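Local coordinates for protein MdbA (Actinomyces oris, PDB 4Z7X) that is a thiol-disulfide oxidoreductase of the thioredoxin superfamily that probably forms disulfide bonds in proteins exported by this Gram-positive bacterium, pilus proteins among them, at residues S37-T42 / L94-L99; L59-D64 / I90-H95; A26-I31 / Y177-K182. One frame throughout, in Å; residues are numbered along the deposited sequence. Where two conformers were deposited one is given.

Overall arrangement
The three contacts run from the middle of a thioredoxin-like domain to its surface. Interactions 1 and 2 are buried, lie about 8 Å apart between centres and share strand 91-96, which has strand 41-43 antiparallel on one flank and strand 58-63 parallel on the other. A four-bridge parallel ladder carries interaction 2; interaction 1 has one antiparallel pair, with ring and proline packing round it. H95 belongs to both, its ring between S40 and Y62. Interaction 3 is partly exposed and joins a loop before the first strand to the start of helix 178-190. It has no ladder; a lysine ammonium reaching loop oxygens takes its place. W180 links it to interaction 1, its NE1 bonding A39 O.

Interaction 1 (S37-T42 / L94-L99); sequences SDASWT and LHPCKL. With 3CX ((2S)-3-(cyclohexylamino)-2-hydroxypropane-1-sulfonic acid), chain C.
W41 and L94 form an antiparallel hydrogen-bonded pair, and two backbone bonds define it: W41 N donates to L94 O, and L94 N returns the bond to W41 O at 2.9 Å with an N-H...O angle of 170°. The pairing across these segments is this one pair; before W41 the chain is a turn. There D38 OD1 accepts from S40 N, closing an Asx turn, and also from S40 OG through its syn lone pair, so one carboxylate oxygen holds the turn twice. The other oxygen, OD2, forms a salt bridge with R191.

Two CH-pi contacts come next. L94 CB stands over one face of the W41 indole, 3.9 Å from the centroid of the six-membered ring and almost exactly on its normal. S40 CB covers a face of the H95 imidazole, 3.7 Å from its centroid. The W41 CG sits between the backbone N and the carbonyl carbon (chi1 74°). The side chains of W41 and L94 lie on one face of the sheet, where L94 CD1 touches W41 CZ2 at 3.6 Å. A further apolar contact brings P96 CD obliquely to W41 CZ3 at 4.1 Å.

Polar links around H95 complete the set. A water lying in the imidazole plane is 2.8 Å from H95 ND1 and donates to D38 O, whereas NE2 is taken up by D60 of the neighbouring strand 58-63. T42, next in the strand, is one of the residues of the pocket that holds the cyclohexylamino sulfonic acid.

Strand 41-43 is an outermost strand of the sheet, and strand 58-63 flanks strand 91-96 on its other side. Helix 103-118 packs on W41 and P96 through L116 and M109, and helix 178-190 reaches A39 and P96 with L183 and W180.

Interaction 2 (L59-D64 / I90-H95); sequences LDIYFD and ITLALH
Y62 and H95 lie ring over ring in an offset stack, centroids 4.0 Å apart and planes at 19°, and this is the tightly packed end of two parallel strands. H95 CG is anti to the carbonyl carbon, beside the backbone N (chi1 -60°), and lies over the centre of the tyrosine ring. H95 CB comes down on the same face, 3.4 Å from Y62 CD2. The imidazole is also fixed from its edge: NE2 donates to D60 OD1 at 2.8 Å, with the acceptor near the ring plane although the donor meets the carboxylate from above its own plane. Stack and bond together would probably hinder rotation of the imidazole. A93 CB packs against the same oxygen, D60 OD1, at 3.3 Å.

The opposite face, carrying L59, I61, L92 and L94, makes fewer close contacts, all apolar, and is equally buried; this contact has no solvent side. I61 CD1 meets L92 CD1 at 3.8 Å, L59 CD2 touches I90 CD1 at 3.9 Å, and I61 CB stands 4.1 Å from L94 CD2. Helix 68-86 covers this face, with I81 on I61 and L92, and L84 on I90.

Five backbone bonds unite the strands in parallel fashion, from L59 N to T91 O through to F63 N to H95 O. The two short strand segments run at 18° to each other. Strand 58-63, helix 68-86 and strand 91-96 make a beta-alpha-beta crossover, the characteristic unit of the thioredoxin fold, and F63 touches C70 of a CxxC pattern at the start of that helix, consistent with a redox site beside the strand end.

Interaction 3 (A26-I31 / Y177-K182); sequences ANQGGI and YGKWVK
K179 NZ is gripped by two oxygens of the loop, G29 O at 2.8 Å and Q28 OE1 at 3.0 Å. The loop contains a type II beta turn from Q28 to I31, set against the first turn of helix 178-190 in this thioredoxin-like domain. The lysine bends at chi3 (57°), which brings CE round to 3.1 Å from G29 O, and its side chain crosses that of Q28 at about a right angle. Both acceptors are met somewhat outside their carbonyl planes. Because Q28, G29 and K179 are all exposed, this grip lies at the surface.

G30 sits deeper, where the backbones approach most closely, G30 against Y177 just before the helix. Its backbone angles by themselves call for glycine, and a CB there would also press on K179 CD. Without a side chain, the turn brings G30 O to the helix start: W180 N makes a weak bond to it, and Y177 CA lies 3.3 Å from G30 O in a CA-H...O contact.

Y177 occupies the N-cap position. Its CG is anti to the carbonyl carbon (chi1 -59°), and CD1 of the ring stands 3.6 Å from G30 O, while I31 C lies near the ring plane at an edge. The phenol hydroxyl bonds D117 of helix 103-118, so the ring spans from the 26-31 loop to that helix. An alanine here would probably open a gap beside G30 and I31 and leave D117 without its phenol partner.

Further along, W180 packs on M109, M112 and L116 of helix 103-118. Toward the loop, the indole is met obliquely by I31, whose CG2 lies 4.2 Å from W180 CD1.

Interaction 1 (S37-T42 / L94-L99)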
loop_
_atom_site.group_PDB
_atom_site.type_symbol
_atom_site.label_atom_id
_atom_site.label_comp_id
_atom_site.label_asym_id
_atom_site.label_seq_id
_atom_site.Cartn_x
_atom_site.Cartn_y
_atom_site.Cartn_z
ATOM N N SER A 37 5.524 -7.906 10.375
ATOM C CA SER A 37 4.674 -8.562 11.353
ATOM C C SER A 37 3.367 -7.815 11.595
ATOM O O SER A 37 2.437 -8.365 12.185
ATOM C CB SER A 37 5.428 -8.729 12.673
ATOM O OG SER A 37 5.805 -7.480 13.211
ATOM N N ASP A 38 3.305 -6.554 11.131
ATOM C CA ASP A 38 2.063 -5.750 11.227
ATOM C C ASP A 38 1.308 -5.644 9.915
ATOM O O ASP A 38 0.437 -4.806 9.774
ATOM C CB ASP A 38 2.330 -4.369 11.809
ATOM C CG ASP A 38 3.117 -3.484 10.881
ATOM O OD1 ASP A 38 3.639 -4.031 9.858
ATOM O OD2 ASP A 38 3.249 -2.264 11.184
ATOM N N ALA A 39 1.637 -6.518 8.969
ATOM C CA ALA A 39 1.035 -6.572 7.637
ATOM C C ALA A 39 1.543 -5.532 6.629
ATOM O O ALA A 39 1.128 -5.567 5.484
ATOM C CB ALA A 39 -0.494 -6.567 7.688
ATOM N N SER A 40 2.462 -4.657 7.053
ATOM C CA SER A 40 2.917 -3.592 6.173
ATOM C C SER A 40 4.039 -4.099 5.261
ATOM O O SER A 40 4.680 -5.146 5.512
ATOM C CB SER A 40 3.418 -2.357 6.961
ATOM O OG SER A 40 4.553 -2.628 7.795
ATOM N N TRP A 41 4.314 -3.322 4.219
ATOM C CA TRP A 41 5.516 -3.505 3.429
ATOM C C TRP A 41 6.133 -2.166 3.142
ATOM O O TRP A 41 5.445 -1.146 3.193
ATOM C CB TRP A 41 5.284 -4.312 2.171
ATOM C CG TRP A 41 4.582 -3.680 1.056
ATOM C CD1 TRP A 41 5.172 -3.191 -0.062
ATOM C CD2 TRP A 41 3.152 -3.548 0.843
ATOM N NE1 TRP A 41 4.222 -2.771 -0.950
ATOM C CE2 TRP A 41 2.978 -2.966 -0.415
ATOM C CE3 TRP A 41 2.020 -3.815 1.614
ATOM C CZ2 TRP A 41 1.718 -2.701 -0.943
ATOM C CZ3 TRP A 41 0.764 -3.539 1.098
ATOM C CH2 TRP A 41 0.624 -2.998 -0.169
ATOM N N THR A 42 7.427 -2.163 2.825
ATOM C CA THR A 42 8.164 -0.914 2.802
ATOM C C THR A 42 9.077 -0.758 1.609
ATOM O O THR A 42 9.485 -1.748 1.010
ATOM C CB THR A 42 9.013 -0.685 4.083
ATOM O OG1 THR A 42 10.109 -1.599 4.110
ATOM C CG2 THR A 42 8.178 -0.885 5.342
ATOM N N LEU A 94 3.522 0.923 3.666
ATOM C CA LEU A 94 2.122 0.767 3.265
ATOM C C LEU A 94 1.473 -0.256 4.163
ATOM O O LEU A 94 1.983 -1.349 4.294
ATOM C CB LEU A 94 2.001 0.348 1.807
ATOM C CG LEU A 94 2.509 1.373 0.786
ATOM C CD1 LEU A 94 2.395 0.851 -0.633
ATOM C CD2 LEU A 94 1.806 2.685 0.907
ATOM N N HIS A 95 0.362 0.147 4.793
ATOM C CA HIS A 95 -0.337 -0.678 5.792
ATOM C C HIS A 95 -1.762 -0.969 5.310
ATOM O O HIS A 95 -2.617 -0.099 5.398
ATOM C CB HIS A 95 -0.438 0.029 7.139
ATOM C CG HIS A 95 0.859 0.393 7.781
ATOM N ND1 HIS A 95 1.330 -0.226 8.928
ATOM C CD2 HIS A 95 1.763 1.362 7.477
ATOM C CE1 HIS A 95 2.469 0.345 9.295
ATOM N NE2 HIS A 95 2.745 1.322 8.444
ATOM N N PRO A 96 -2.024 -2.194 4.821
ATOM C CA PRO A 96 -3.337 -2.513 4.272
ATOM C C PRO A 96 -4.309 -2.908 5.370
ATOM O O PRO A 96 -3.914 -3.485 6.363
ATOM C CB PRO A 96 -3.040 -3.721 3.381
ATOM C CG PRO A 96 -1.951 -4.428 4.120
ATOM C CD PRO A 96 -1.104 -3.331 4.707
ATOM N N CYS A 97 -5.576 -2.596 5.162
ATOM C CA CYS A 97 -6.655 -3.161 5.953
ATOM C C CYS A 97 -7.936 -3.335 5.157
ATOM O O CYS A 97 -8.009 -2.979 3.996
ATOM C CB CYS A 97 -6.873 -2.302 7.209
ATOM S SG CYS A 97 -7.649 -0.716 6.862
ATOM N N LYS A 98 -8.939 -3.915 5.797
ATOM C CA LYS A 98 -10.233 -4.156 5.190
ATOM C C LYS A 98 -11.316 -3.484 6.042
ATOM O O LYS A 98 -12.364 -4.081 6.336
ATOM C CB LYS A 98 -10.446 -5.671 5.050
ATOM C CG LYS A 98 -11.630 -6.113 4.194
ATOM C CD LYS A 98 -11.586 -7.620 3.886
ATOM C CE LYS A 98 -12.889 -8.124 3.302
ATOM N NZ LYS A 98 -12.944 -9.598 3.107
ATOM N N LEU A 99 -11.078 -2.233 6.413
ATOM C CA LEU A 99 -11.997 -1.518 7.290
ATOM C C LEU A 99 -13.429 -1.492 6.754
ATOM O O LEU A 99 -14.372 -1.631 7.512
ATOM C CB LEU A 99 -11.475 -0.092 7.476
ATOM C CG LEU A 99 -12.272 0.803 8.409
ATOM C CD1 LEU A 99 -12.263 0.225 9.827
ATOM C CD2 LEU A 99 -11.689 2.189 8.417
HETATM O OAA 3CX C . 17.375 -1.082 -0.458
HETATM O OAB 3CX C . 15.591 0.123 0.896
HETATM O OAC 3CX C . 12.763 -1.214 0.445
HETATM O OAD 3CX C . 16.264 -1.997 1.602
HETATM C CAE 3CX C . 8.138 -4.917 -2.446
HETATM C CAF 3CX C . 8.453 -5.650 -1.168
HETATM C CAG 3CX C . 9.333 -4.413 -3.246
HETATM C CAH 3CX C . 9.521 -4.897 -0.373
HETATM C CAI 3CX C . 10.419 -3.685 -2.493
HETATM C CAJ 3CX C . 12.773 -3.269 -0.701
HETATM C CAK 3CX C . 14.901 -1.999 -0.466
HETATM N NAL 3CX C . 11.416 -3.454 -0.149
HETATM C CAM 3CX C . 13.567 -2.348 0.212
HETATM C CAN 3CX C . 10.210 -3.697 -1.005
HETATM S SAO 3CX C . 16.027 -1.171 0.442
HETATM O O HOH W 1 -0.300 -2.209 10.002
#

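Interaction 2 (L59-D64 / I90-H95)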
loop_
_atom_site.group_PDB
_atom_site.type_symbol
_atom_site.label_atom_id
_atom_site.label_comp_id
_atom_site.label_asym_id
_atom_site.label_seq_id
_atom_site.Cartn_x
_atom_site.Cartn_y
_atom_site.Cartn_z
ATOM N N LEU A 59 7.311 7.431 6.299
ATOM C CA LEU A 59 5.940 7.881 5.979
ATOM C C LEU A 59 5.050 6.633 5.935
ATOM O O LEU A 59 5.217 5.772 5.048
ATOM C CB LEU A 59 5.882 8.580 4.630
ATOM C CG LEU A 59 4.540 9.137 4.199
ATOM C CD1 LEU A 59 4.143 10.347 5.035
ATOM C CD2 LEU A 59 4.616 9.478 2.708
ATOM N N ASP A 60 4.152 6.525 6.917
ATOM C CA ASP A 60 3.265 5.372 7.049
ATOM C C ASP A 60 1.923 5.770 6.453
ATOM O O ASP A 60 1.357 6.806 6.846
ATOM C CB ASP A 60 2.998 5.086 8.543
ATOM C CG ASP A 60 4.149 4.444 9.255
ATOM O OD1 ASP A 60 4.548 3.367 8.823
ATOM O OD2 ASP A 60 4.652 5.007 10.283
ATOM N N ILE A 61 1.389 4.952 5.568
ATOM C CA ILE A 61 0.067 5.131 5.018
ATOM C C ILE A 61 -0.794 3.879 5.294
ATOM O O ILE A 61 -0.495 2.806 4.814
ATOM C CB ILE A 61 0.080 5.411 3.496
ATOM C CG1 ILE A 61 0.999 6.640 3.191
ATOM C CG2 ILE A 61 -1.330 5.675 3.015
ATOM C CD1 ILE A 61 1.199 6.937 1.734
ATOM N N TYR A 62 -1.841 4.097 6.083
ATOM C CA TYR A 62 -2.863 3.087 6.369
ATOM C C TYR A 62 -3.999 3.302 5.380
ATOM O O TYR A 62 -4.546 4.421 5.271
ATOM C CB TYR A 62 -3.387 3.181 7.816
ATOM C CG TYR A 62 -2.406 2.748 8.852
ATOM C CD1 TYR A 62 -1.383 3.586 9.301
ATOM C CD2 TYR A 62 -2.503 1.494 9.408
ATOM C CE1 TYR A 62 -0.475 3.142 10.257
ATOM C CE2 TYR A 62 -1.627 1.056 10.387
ATOM C CZ TYR A 62 -0.610 1.877 10.805
ATOM O OH TYR A 62 0.300 1.444 11.762
ATOM N N PHE A 63 -4.339 2.243 4.655
ATOM C CA PHE A 63 -5.284 2.358 3.539
ATOM C C PHE A 63 -6.122 1.098 3.385
ATOM O O PHE A 63 -5.798 0.036 3.925
ATOM C CB PHE A 63 -4.509 2.609 2.251
ATOM C CG PHE A 63 -3.783 1.400 1.747
ATOM C CD1 PHE A 63 -2.519 1.060 2.194
ATOM C CD2 PHE A 63 -4.444 0.514 0.926
ATOM C CE1 PHE A 63 -1.922 -0.099 1.735
ATOM C CE2 PHE A 63 -3.856 -0.629 0.460
ATOM C CZ PHE A 63 -2.583 -0.952 0.884
ATOM N N ASP A 64 -7.244 1.265 2.683
ATOM C CA ASP A 64 -8.114 0.169 2.228
ATOM C C ASP A 64 -8.321 0.366 0.717
ATOM O O ASP A 64 -8.719 1.452 0.287
ATOM C CB ASP A 64 -9.460 0.245 2.979
ATOM C CG ASP A 64 -10.402 -0.914 2.676
ATOM O OD1 ASP A 64 -10.268 -1.528 1.616
ATOM O OD2 ASP A 64 -11.326 -1.177 3.491
ATOM N N ILE A 90 12.226 9.710 1.803
ATOM C CA ILE A 90 11.358 8.980 2.736
ATOM C C ILE A 90 11.624 7.479 2.666
ATOM O O ILE A 90 12.119 6.964 1.658
ATOM C CB ILE A 90 9.857 9.182 2.459
ATOM C CG1 ILE A 90 9.445 8.658 1.076
ATOM C CG2 ILE A 90 9.454 10.650 2.621
ATOM C CD1 ILE A 90 7.933 8.762 0.840
ATOM N N THR A 91 11.232 6.802 3.731
ATOM C CA THR A 91 10.984 5.370 3.723
ATOM C C THR A 91 9.448 5.240 3.723
ATOM O O THR A 91 8.797 5.757 4.598
ATOM C CB THR A 91 11.530 4.750 5.004
ATOM O OG1 THR A 91 12.952 4.884 5.018
ATOM C CG2 THR A 91 11.140 3.304 5.108
ATOM N N LEU A 92 8.900 4.619 2.700
ATOM C CA LEU A 92 7.446 4.463 2.561
ATOM C C LEU A 92 7.024 3.137 3.181
ATOM O O LEU A 92 7.554 2.079 2.825
ATOM C CB LEU A 92 7.025 4.523 1.090
ATOM C CG LEU A 92 5.535 4.324 0.820
ATOM C CD1 LEU A 92 4.732 5.507 1.352
ATOM C CD2 LEU A 92 5.233 4.138 -0.655
ATOM N N ALA A 93 6.037 3.202 4.071
ATOM C CA ALA A 93 5.467 1.990 4.631
ATOM C C ALA A 93 3.968 1.957 4.371
ATOM O O ALA A 93 3.245 2.883 4.764
ATOM C CB ALA A 93 5.741 1.918 6.126
ATOM N N LEU A 94 3.522 0.923 3.666
ATOM C CA LEU A 94 2.122 0.767 3.265
ATOM C C LEU A 94 1.473 -0.256 4.163
ATOM O O LEU A 94 1.983 -1.349 4.294
ATOM C CB LEU A 94 2.001 0.348 1.807
ATOM C CG LEU A 94 2.509 1.373 0.786
ATOM C CD1 LEU A 94 2.395 0.851 -0.633
ATOM C CD2 LEU A 94 1.806 2.685 0.907
ATOM N N HIS A 95 0.362 0.147 4.793
ATOM C CA HIS A 95 -0.337 -0.678 5.792
ATOM C C HIS A 95 -1.762 -0.969 5.310
ATOM O O HIS A 95 -2.617 -0.099 5.398
ATOM C CB HIS A 95 -0.438 0.029 7.139
ATOM C CG HIS A 95 0.859 0.393 7.781
ATOM N ND1 HIS A 95 1.330 -0.226 8.928
ATOM C CD2 HIS A 95 1.763 1.362 7.477
ATOM C CE1 HIS A 95 2.469 0.345 9.295
ATOM N NE2 HIS A 95 2.745 1.322 8.444
#

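Interaction 3 (A26-I31 / Y177-K182)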
loop_
_atom_site.group_PDB
_atom_site.type_symbol
_atom_site.label_atom_id
_atom_site.label_comp_id
_atom_site.label_asym_id
_atom_site.label_seq_id
_atom_site.Cartn_x
_atom_site.Cartn_y
_atom_site.Cartn_z
ATOM N N ALA A 26 7.012 -11.039 8.915
ATOM C CA ALA A 26 5.998 -11.988 9.419
ATOM C C ALA A 26 6.457 -13.420 9.291
ATOM O O ALA A 26 6.229 -14.214 10.195
ATOM C CB ALA A 26 4.682 -11.808 8.684
ATOM N N ASN A 27 7.078 -13.767 8.159
ATOM C CA ASN A 27 7.588 -15.138 7.943
ATOM C C ASN A 27 6.556 -16.231 8.263
ATOM O O ASN A 27 6.779 -17.132 9.069
ATOM C CB ASN A 27 8.862 -15.339 8.719
ATOM C CG ASN A 27 10.000 -14.554 8.139
ATOM O OD1 ASN A 27 10.024 -14.233 6.937
ATOM N ND2 ASN A 27 10.940 -14.218 8.980
ATOM N N GLN A 28 5.411 -16.112 7.592
ATOM C CA GLN A 28 4.323 -17.035 7.773
ATOM C C GLN A 28 3.705 -17.428 6.451
ATOM O O GLN A 28 3.626 -16.627 5.514
ATOM C CB GLN A 28 3.190 -16.402 8.593
ATOM C CG GLN A 28 3.448 -16.302 10.050
ATOM C CD GLN A 28 2.224 -15.833 10.717
ATOM O OE1 GLN A 28 1.194 -16.523 10.709
ATOM N NE2 GLN A 28 2.288 -14.628 11.246
ATOM N N GLY A 29 3.183 -18.646 6.415
ATOM C CA GLY A 29 2.368 -19.083 5.282
ATOM C C GLY A 29 1.163 -18.169 5.149
ATOM O O GLY A 29 0.614 -17.723 6.132
ATOM N N GLY A 30 0.768 -17.861 3.925
ATOM C CA GLY A 30 -0.377 -16.989 3.713
ATOM C C GLY A 30 -0.142 -15.507 3.824
ATOM O O GLY A 30 -1.091 -14.724 3.745
ATOM N N ILE A 31 1.096 -15.121 4.047
ATOM C CA ILE A 31 1.459 -13.735 4.132
ATOM C C ILE A 31 2.645 -13.522 3.202
ATOM O O ILE A 31 3.583 -14.325 3.188
ATOM C CB ILE A 31 1.815 -13.345 5.601
ATOM C CG1 ILE A 31 0.607 -13.653 6.526
ATOM C CG2 ILE A 31 2.257 -11.876 5.701
ATOM C CD1 ILE A 31 0.805 -13.319 7.982
ATOM N N TYR A 177 -3.931 -15.437 0.445
ATOM C CA TYR A 177 -3.430 -14.462 1.382
ATOM C C TYR A 177 -4.448 -13.969 2.389
ATOM O O TYR A 177 -4.309 -12.881 2.973
ATOM C CB TYR A 177 -2.720 -13.278 0.653
ATOM C CG TYR A 177 -1.542 -13.722 -0.211
ATOM C CD1 TYR A 177 -0.283 -13.949 0.330
ATOM C CD2 TYR A 177 -1.696 -13.934 -1.569
ATOM C CE1 TYR A 177 0.781 -14.358 -0.449
ATOM C CE2 TYR A 177 -0.630 -14.335 -2.365
ATOM C CZ TYR A 177 0.616 -14.552 -1.804
ATOM O OH TYR A 177 1.692 -14.974 -2.587
ATOM N N GLY A 178 -5.430 -14.807 2.694
ATOM C CA GLY A 178 -6.417 -14.436 3.708
ATOM C C GLY A 178 -5.825 -14.123 5.040
ATOM O O GLY A 178 -6.359 -13.298 5.748
ATOM N N LYS A 179 -4.726 -14.797 5.400
ATOM C CA LYS A 179 -4.056 -14.480 6.668
ATOM C C LYS A 179 -3.486 -13.073 6.688
ATOM O O LYS A 179 -3.457 -12.393 7.729
ATOM C CB LYS A 179 -2.918 -15.463 6.988
ATOM C CG LYS A 179 -3.415 -16.819 7.442
ATOM C CD LYS A 179 -2.250 -17.800 7.641
ATOM C CE LYS A 179 -1.195 -17.343 8.631
ATOM N NZ LYS A 179 -0.113 -18.382 8.729
ATOM N N TRP A 180 -3.056 -12.617 5.534
ATOM C CA TRP A 180 -2.513 -11.260 5.438
ATOM C C TRP A 180 -3.616 -10.231 5.639
ATOM O O TRP A 180 -3.439 -9.237 6.330
ATOM C CB TRP A 180 -1.883 -11.058 4.057
ATOM C CG TRP A 180 -1.202 -9.742 3.852
ATOM C CD1 TRP A 180 -0.617 -8.967 4.784
ATOM C CD2 TRP A 180 -1.054 -9.064 2.612
ATOM N NE1 TRP A 180 -0.071 -7.837 4.200
ATOM C CE2 TRP A 180 -0.317 -7.889 2.858
ATOM C CE3 TRP A 180 -1.425 -9.354 1.305
ATOM C CZ2 TRP A 180 -0.007 -6.980 1.864
ATOM C CZ3 TRP A 180 -1.122 -8.444 0.313
ATOM C CH2 TRP A 180 -0.396 -7.295 0.584
ATOM N N VAL A 181 -4.757 -10.459 5.007
ATOM C CA VAL A 181 -5.927 -9.587 5.168
ATOM C C VAL A 181 -6.314 -9.515 6.658
ATOM O O VAL A 181 -6.488 -8.436 7.226
ATOM C CB VAL A 181 -7.100 -10.096 4.315
ATOM C CG1 VAL A 181 -8.349 -9.284 4.538
ATOM C CG2 VAL A 181 -6.719 -10.138 2.840
ATOM N N LYS A 182 -6.387 -10.683 7.308
ATOM C CA LYS A 182 -6.730 -10.725 8.713
ATOM C C LYS A 182 -5.691 -9.936 9.566
ATOM O O LYS A 182 -6.054 -9.203 10.496
ATOM C CB LYS A 182 -6.881 -12.192 9.174
ATOM C CG LYS A 182 -8.163 -12.834 8.639
ATOM C CD LYS A 182 -8.477 -14.265 9.125
ATOM C CE LYS A 182 -8.079 -15.380 8.146
ATOM N NZ LYS A 182 -9.127 -15.767 7.140
#